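Local coordinates for toxin PAU_02230 (Photorhabdus asymbiotica subsp. asymbiotica ATCC 43949, PDB 6HV6), which is a bacterial toxin, seen here as a fragment in which long helices accompany an antiparallel sheet, at residues A[305-310]-A[325-330]; A[76-81]-A[159-164]. The protein carries 1 engineered substitution. All coordinates share one frame; numbering follows the deposited sequence.

Contact 1 and contact 2 both rest on apolar side chains, but at different depths of this toxin fragment. Contact 1 is wholly buried: a sheet strand and the helix that follows its hairpin meet through phenylalanine rings. Contact 2 is only partly buried: a loop before a helix lies against one turn of the long helix 144-176, and aliphatic branches meet a tyrosine face beside a bound 1,2-ethanediol. No hydrogen bond crosses between the paired segments in either case. Their centres lie about 28 Å apart, yet helix 144-176 serves both, supplying one side of contact 2 directly and, through Trp173 near its end, a neighbour of contact 1.

Contact 1: A[305-310]-A[325-330]; sequences YVFYDP and AFFQKK
Phe307, on the strand, is met by Phe327 and Phe326 of the helix from two different directions. Phe327 comes over one face, edge first: its CD1 stands 3.5 Å from Phe307 CE1. The planes are turned 83° to each other with centroids 5.1 Å apart, a T-shaped pair in which Phe307 offers the face and Phe327 the edge. At the rim of Phe307, near its plane, Phe326 CE2 lies 3.7 Å from Phe307 CD2. With CG anti to the backbone N (chi1 172°), the Phe307 ring reaches from the strand into the angle between these two helix side chains. Farther along its rim, Phe307 CE2 touches Lys330 CG at 4.1 Å. The lysine chain also lays this CG over a face of Phe326, then bends and carries its ammonium away to Ser176 and Gln333. Strand 304-309 and helix 320-334 run nearly parallel here, their local axes at 20°. Between them in sequence comes strand 313-317, the hairpin partner of 304-309, from which Ala315 touches Phe326; Trp173 of helix 144-176 adds another ring, edge-to-face with Phe326.

Contact 2: A[76-81]-A[159-164]; sequences IKYNQE and KDINAF. With EDO (1,2-ethanediol), chain C.
A CH-pi contact between Ile161 and Tyr78 joins the loop entering helix 80-93 to the side of a long helix. Ile161 CD1 sits 3.8 Å from the centroid of the Tyr78 ring, 20° off its normal, and therefore over the face. The second branch, CG2, reaches toward the phenol end of the same ring, 3.7 Å from Tyr78 OH, so the two methyls together span much of its length. An extended outer torsion in Ile161 (chi2 176°) carries CD1 out to the ring. On the loop side, Ile76 crosses Ile161 at about a right angle, with Ile76 CB 3.8 Å from Ile161 CG1, and Ile76 CD1 reaches Asp160 CB at 4.1 Å. One residue beyond Tyr78, Asn79 is the N-cap of helix 80-93, its OD1 accepting from Asn82 N. The 1,2-ethanediol, probably from the crystallisation liquor, borders Ile76 and Asp160; its O1 lies so close to Asp160 OD2 that this hydrogen bond is doubtful in detail, and Ser157 OG is also hydrogen-bonded to the diol. Leu130 of helix 130-138 touches both isoleucines, while Phe73 packs on Ala163 and Phe164, so hairpin strand 71-74 and the loop after it both pack on helix 144-176.

Contact 1: A[305-310]-A[325-330]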
loop_
_atom_site.group_PDB
_atom_site.type_symbol
_atom_site.label_atom_id
_atom_site.label_comp_id
_atom_site.label_asym_id
_atom_site.label_seq_id
_atom_site.Cartn_x
_atom_site.Cartn_y
_atom_site.Cartn_z
ATOM N N TYR A 305 13.014 -11.748 -14.526
ATOM C CA TYR A 305 11.860 -10.959 -14.937
ATOM C C TYR A 305 11.044 -10.672 -13.680
ATOM O O TYR A 305 10.652 -11.607 -12.971
ATOM C CB TYR A 305 11.024 -11.704 -15.979
ATOM C CG TYR A 305 11.854 -12.140 -17.180
ATOM C CD1 TYR A 305 12.526 -13.357 -17.181
ATOM C CD2 TYR A 305 12.009 -11.307 -18.277
ATOM C CE1 TYR A 305 13.307 -13.746 -18.257
ATOM C CE2 TYR A 305 12.791 -11.691 -19.367
ATOM C CZ TYR A 305 13.438 -12.908 -19.342
ATOM O OH TYR A 305 14.213 -13.302 -20.410
ATOM N N VAL A 306 10.804 -9.394 -13.397
ATOM C CA VAL A 306 10.302 -8.968 -12.086
ATOM C C VAL A 306 9.004 -8.193 -12.262
ATOM O O VAL A 306 8.924 -7.284 -13.094
ATOM C CB VAL A 306 11.329 -8.106 -11.328
ATOM C CG1 VAL A 306 10.831 -7.819 -9.871
ATOM C CG2 VAL A 306 12.701 -8.755 -11.322
ATOM N N PHE A 307 8.003 -8.530 -11.459
ATOM C CA PHE A 307 6.769 -7.757 -11.347
ATOM C C PHE A 307 6.747 -7.121 -9.965
ATOM O O PHE A 307 6.750 -7.836 -8.959
ATOM C CB PHE A 307 5.543 -8.652 -11.559
ATOM C CG PHE A 307 4.219 -7.971 -11.273
ATOM C CD1 PHE A 307 4.004 -6.643 -11.635
ATOM C CD2 PHE A 307 3.187 -8.663 -10.660
ATOM C CE1 PHE A 307 2.785 -6.019 -11.376
ATOM C CE2 PHE A 307 1.962 -8.049 -10.404
ATOM C CZ PHE A 307 1.765 -6.727 -10.756
ATOM N N TYR A 308 6.756 -5.791 -9.912
ATOM C CA TYR A 308 6.661 -5.044 -8.656
ATOM C C TYR A 308 5.279 -4.409 -8.574
ATOM O O TYR A 308 4.955 -3.512 -9.364
ATOM C CB TYR A 308 7.740 -3.965 -8.558
ATOM C CG TYR A 308 7.595 -3.021 -7.359
ATOM C CD1 TYR A 308 7.216 -3.494 -6.111
ATOM C CD2 TYR A 308 7.852 -1.665 -7.481
ATOM C CE1 TYR A 308 7.106 -2.648 -5.013
ATOM C CE2 TYR A 308 7.731 -0.811 -6.380
ATOM C CZ TYR A 308 7.361 -1.312 -5.167
ATOM O OH TYR A 308 7.243 -0.469 -4.096
ATOM N N ASP A 309 4.456 -4.892 -7.639
ATOM C CA ASP A 309 3.203 -4.222 -7.299
ATOM C C ASP A 309 3.385 -3.540 -5.956
ATOM O O ASP A 309 3.467 -4.231 -4.927
ATOM C CB ASP A 309 2.037 -5.206 -7.238
ATOM C CG ASP A 309 0.692 -4.528 -6.959
ATOM O OD1 ASP A 309 0.654 -3.337 -6.611
ATOM O OD2 ASP A 309 -0.345 -5.203 -7.117
ATOM N N PRO A 310 3.460 -2.206 -5.918
ATOM C CA PRO A 310 3.615 -1.496 -4.634
ATOM C C PRO A 310 2.635 -1.902 -3.553
ATOM O O PRO A 310 2.958 -1.753 -2.371
ATOM C CB PRO A 310 3.411 -0.032 -5.041
ATOM C CG PRO A 310 4.006 0.025 -6.430
ATOM C CD PRO A 310 3.542 -1.283 -7.068
ATOM N N ALA A 325 2.194 -14.371 -17.078
ATOM C CA ALA A 325 0.998 -15.091 -16.649
ATOM C C ALA A 325 0.575 -14.639 -15.255
ATOM O O ALA A 325 -0.613 -14.415 -14.995
ATOM C CB ALA A 325 1.244 -16.598 -16.680
ATOM N N PHE A 326 1.545 -14.464 -14.361
ATOM C CA PHE A 326 1.240 -13.999 -13.012
ATOM C C PHE A 326 0.660 -12.589 -13.045
ATOM O O PHE A 326 -0.355 -12.308 -12.404
ATOM C CB PHE A 326 2.505 -14.050 -12.160
ATOM C CG PHE A 326 2.307 -13.558 -10.769
ATOM C CD1 PHE A 326 1.492 -14.250 -9.887
ATOM C CD2 PHE A 326 2.932 -12.402 -10.340
ATOM C CE1 PHE A 326 1.303 -13.796 -8.601
ATOM C CE2 PHE A 326 2.745 -11.937 -9.041
ATOM C CZ PHE A 326 1.936 -12.641 -8.175
ATOM N N PHE A 327 1.292 -11.693 -13.802
ATOM C CA PHE A 327 0.793 -10.325 -13.924
ATOM C C PHE A 327 -0.639 -10.306 -14.451
ATOM O O PHE A 327 -1.489 -9.562 -13.944
ATOM C CB PHE A 327 1.730 -9.515 -14.833
ATOM C CG PHE A 327 1.198 -8.158 -15.216
ATOM C CD1 PHE A 327 1.454 -7.045 -14.420
ATOM C CD2 PHE A 327 0.459 -7.991 -16.381
ATOM C CE1 PHE A 327 0.960 -5.795 -14.768
ATOM C CE2 PHE A 327 -0.036 -6.743 -16.738
ATOM C CZ PHE A 327 0.219 -5.640 -15.929
ATOM N N GLN A 328 -0.935 -11.120 -15.464
ATOM C CA GLN A 328 -2.297 -11.130 -15.992
ATOM C C GLN A 328 -3.292 -11.637 -14.953
ATOM O O GLN A 328 -4.396 -11.095 -14.825
ATOM C CB GLN A 328 -2.384 -11.973 -17.264
ATOM C CG GLN A 328 -3.811 -12.046 -17.808
ATOM C CD GLN A 328 -3.919 -12.798 -19.120
ATOM O OE1 GLN A 328 -3.235 -13.799 -19.333
ATOM N NE2 GLN A 328 -4.782 -12.315 -20.010
ATOM N N LYS A 329 -2.924 -12.678 -14.205
ATOM C CA LYS A 329 -3.798 -13.165 -13.142
ATOM C C LYS A 329 -4.059 -12.073 -12.107
ATOM O O LYS A 329 -5.183 -11.926 -11.611
ATOM C CB LYS A 329 -3.171 -14.400 -12.494
ATOM C CG LYS A 329 -3.978 -15.007 -11.368
ATOM C CD LYS A 329 -3.385 -16.343 -10.939
ATOM C CE LYS A 329 -2.065 -16.180 -10.185
ATOM N NZ LYS A 329 -1.439 -17.514 -9.892
ATOM N N LYS A 330 -3.036 -11.274 -11.788
ATOM C CA LYS A 330 -3.224 -10.214 -10.803
ATOM C C LYS A 330 -4.074 -9.070 -11.351
ATOM O O LYS A 330 -4.814 -8.432 -10.595
ATOM C CB LYS A 330 -1.859 -9.705 -10.326
ATOM C CG LYS A 330 -1.056 -10.746 -9.523
ATOM C CD LYS A 330 -1.781 -11.153 -8.224
ATOM C CE LYS A 330 -2.182 -12.615 -8.214
ATOM N NZ LYS A 330 -2.665 -13.049 -6.860
#

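Contact 2: A[76-81]-A[159-164]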
loop_
_atom_site.group_PDB
_atom_site.type_symbol
_atom_site.label_atom_id
_atom_site.label_comp_id
_atom_site.label_asym_id
_atom_site.label_seq_id
_atom_site.Cartn_x
_atom_site.Cartn_y
_atom_site.Cartn_z
ATOM N N ILE A 76 -5.204 -10.840 15.954
ATOM C CA ILE A 76 -6.033 -10.254 17.001
ATOM C C ILE A 76 -7.315 -11.065 17.099
ATOM O O ILE A 76 -7.939 -11.375 16.078
ATOM C CB ILE A 76 -6.339 -8.774 16.706
ATOM C CG1 ILE A 76 -5.042 -8.013 16.398
ATOM C CG2 ILE A 76 -7.065 -8.152 17.888
ATOM C CD1 ILE A 76 -4.109 -7.880 17.591
ATOM N N LYS A 77 -7.705 -11.416 18.321
ATOM C CA LYS A 77 -8.974 -12.096 18.558
ATOM C C LYS A 77 -10.097 -11.066 18.636
ATOM O O LYS A 77 -10.032 -10.132 19.439
ATOM C CB LYS A 77 -8.908 -12.914 19.846
ATOM C CG LYS A 77 -10.074 -13.879 20.030
ATOM C CD LYS A 77 -10.788 -13.654 21.352
ATOM C CE LYS A 77 -11.999 -14.568 21.486
ATOM N NZ LYS A 77 -12.684 -14.413 22.804
ATOM N N TYR A 78 -11.123 -11.234 17.805
ATOM C CA TYR A 78 -12.280 -10.350 17.830
ATOM C C TYR A 78 -13.433 -11.031 17.107
ATOM O O TYR A 78 -13.233 -11.948 16.309
ATOM C CB TYR A 78 -11.968 -8.994 17.185
ATOM C CG TYR A 78 -11.637 -9.105 15.723
ATOM C CD1 TYR A 78 -10.359 -9.457 15.307
ATOM C CD2 TYR A 78 -12.602 -8.867 14.751
ATOM C CE1 TYR A 78 -10.058 -9.580 13.981
ATOM C CE2 TYR A 78 -12.308 -8.988 13.413
ATOM C CZ TYR A 78 -11.031 -9.343 13.035
ATOM O OH TYR A 78 -10.724 -9.468 11.708
ATOM N N ASN A 79 -14.645 -10.568 17.397
ATOM C CA ASN A 79 -15.834 -11.065 16.711
ATOM C C ASN A 79 -15.922 -10.410 15.338
ATOM O O ASN A 79 -16.166 -9.203 15.231
ATOM C CB ASN A 79 -17.086 -10.777 17.530
ATOM C CG ASN A 79 -18.321 -11.431 16.938
ATOM O OD1 ASN A 79 -18.800 -11.041 15.874
ATOM N ND2 ASN A 79 -18.835 -12.441 17.620
ATOM N N GLN A 80 -15.735 -11.205 14.282
ATOM C CA GLN A 80 -15.671 -10.644 12.936
ATOM C C GLN A 80 -16.970 -9.944 12.559
ATOM O O GLN A 80 -16.950 -8.853 11.977
ATOM C CB GLN A 80 -15.339 -11.738 11.917
ATOM C CG GLN A 80 -15.091 -11.210 10.498
ATOM C CD GLN A 80 -13.877 -10.295 10.412
ATOM O OE1 GLN A 80 -12.756 -10.697 10.732
ATOM N NE2 GLN A 80 -14.098 -9.051 9.988
ATOM N N GLU A 81 -18.109 -10.552 12.893
ATOM C CA GLU A 81 -19.402 -9.987 12.516
ATOM C C GLU A 81 -19.640 -8.641 13.190
ATOM O O GLU A 81 -20.075 -7.677 12.542
ATOM C CB GLU A 81 -20.519 -10.970 12.869
ATOM C CG GLU A 81 -21.893 -10.506 12.445
ATOM C CD GLU A 81 -22.984 -11.492 12.810
ATOM O OE1 GLU A 81 -22.658 -12.673 13.064
ATOM O OE2 GLU A 81 -24.165 -11.085 12.844
ATOM N N LYS A 159 -6.249 -0.633 13.856
ATOM C CA LYS A 159 -5.067 -0.595 12.999
ATOM C C LYS A 159 -4.327 -1.932 13.011
ATOM O O LYS A 159 -3.882 -2.412 11.964
ATOM C CB LYS A 159 -4.140 0.541 13.436
ATOM C CG LYS A 159 -4.591 1.917 12.962
ATOM C CD LYS A 159 -3.934 3.042 13.761
ATOM C CE LYS A 159 -2.475 3.204 13.408
ATOM N NZ LYS A 159 -2.277 3.885 12.088
ATOM N N ASP A 160 -4.199 -2.558 14.183
ATOM C CA ASP A 160 -3.550 -3.868 14.244
ATOM C C ASP A 160 -4.352 -4.921 13.483
ATOM O O ASP A 160 -3.776 -5.781 12.805
ATOM C CB ASP A 160 -3.361 -4.305 15.695
ATOM C CG ASP A 160 -2.203 -3.598 16.380
ATOM O OD1 ASP A 160 -1.379 -2.955 15.692
ATOM O OD2 ASP A 160 -2.122 -3.687 17.625
ATOM N N ILE A 161 -5.678 -4.882 13.599
ATOM C CA ILE A 161 -6.519 -5.820 12.862
ATOM C C ILE A 161 -6.318 -5.636 11.361
ATOM O O ILE A 161 -6.083 -6.601 10.621
ATOM C CB ILE A 161 -7.987 -5.641 13.283
ATOM C CG1 ILE A 161 -8.186 -6.202 14.697
ATOM C CG2 ILE A 161 -8.951 -6.274 12.278
ATOM C CD1 ILE A 161 -9.555 -5.984 15.241
ATOM N N ASN A 162 -6.367 -4.389 10.898
ATOM C CA ASN A 162 -6.167 -4.110 9.478
ATOM C C ASN A 162 -4.779 -4.533 9.010
ATOM O O ASN A 162 -4.628 -5.057 7.901
ATOM C CB ASN A 162 -6.383 -2.624 9.196
ATOM C CG ASN A 162 -7.828 -2.208 9.347
ATOM O OD1 ASN A 162 -8.736 -3.028 9.216
ATOM N ND2 ASN A 162 -8.050 -0.926 9.629
ATOM N N ALA A 163 -3.752 -4.292 9.832
ATOM C CA ALA A 163 -2.391 -4.658 9.451
ATOM C C ALA A 163 -2.246 -6.168 9.332
ATOM O O ALA A 163 -1.594 -6.672 8.405
ATOM C CB ALA A 163 -1.383 -4.103 10.462
ATOM N N PHE A 164 -2.845 -6.913 10.258
ATOM C CA PHE A 164 -2.758 -8.364 10.169
ATOM C C PHE A 164 -3.452 -8.879 8.916
ATOM O O PHE A 164 -2.964 -9.814 8.262
ATOM C CB PHE A 164 -3.350 -9.016 11.411
ATOM C CG PHE A 164 -3.172 -10.505 11.435
ATOM C CD1 PHE A 164 -1.963 -11.066 11.810
ATOM C CD2 PHE A 164 -4.209 -11.342 11.065
ATOM C CE1 PHE A 164 -1.790 -12.439 11.829
ATOM C CE2 PHE A 164 -4.048 -12.715 11.081
ATOM C CZ PHE A 164 -2.837 -13.265 11.462
HETATM C C1 EDO C . -4.355 -4.449 19.585
HETATM O O1 EDO C . -2.954 -4.262 19.811
HETATM C C2 EDO C . -4.882 -5.580 20.456
HETATM O O2 EDO C . -6.314 -5.546 20.436
#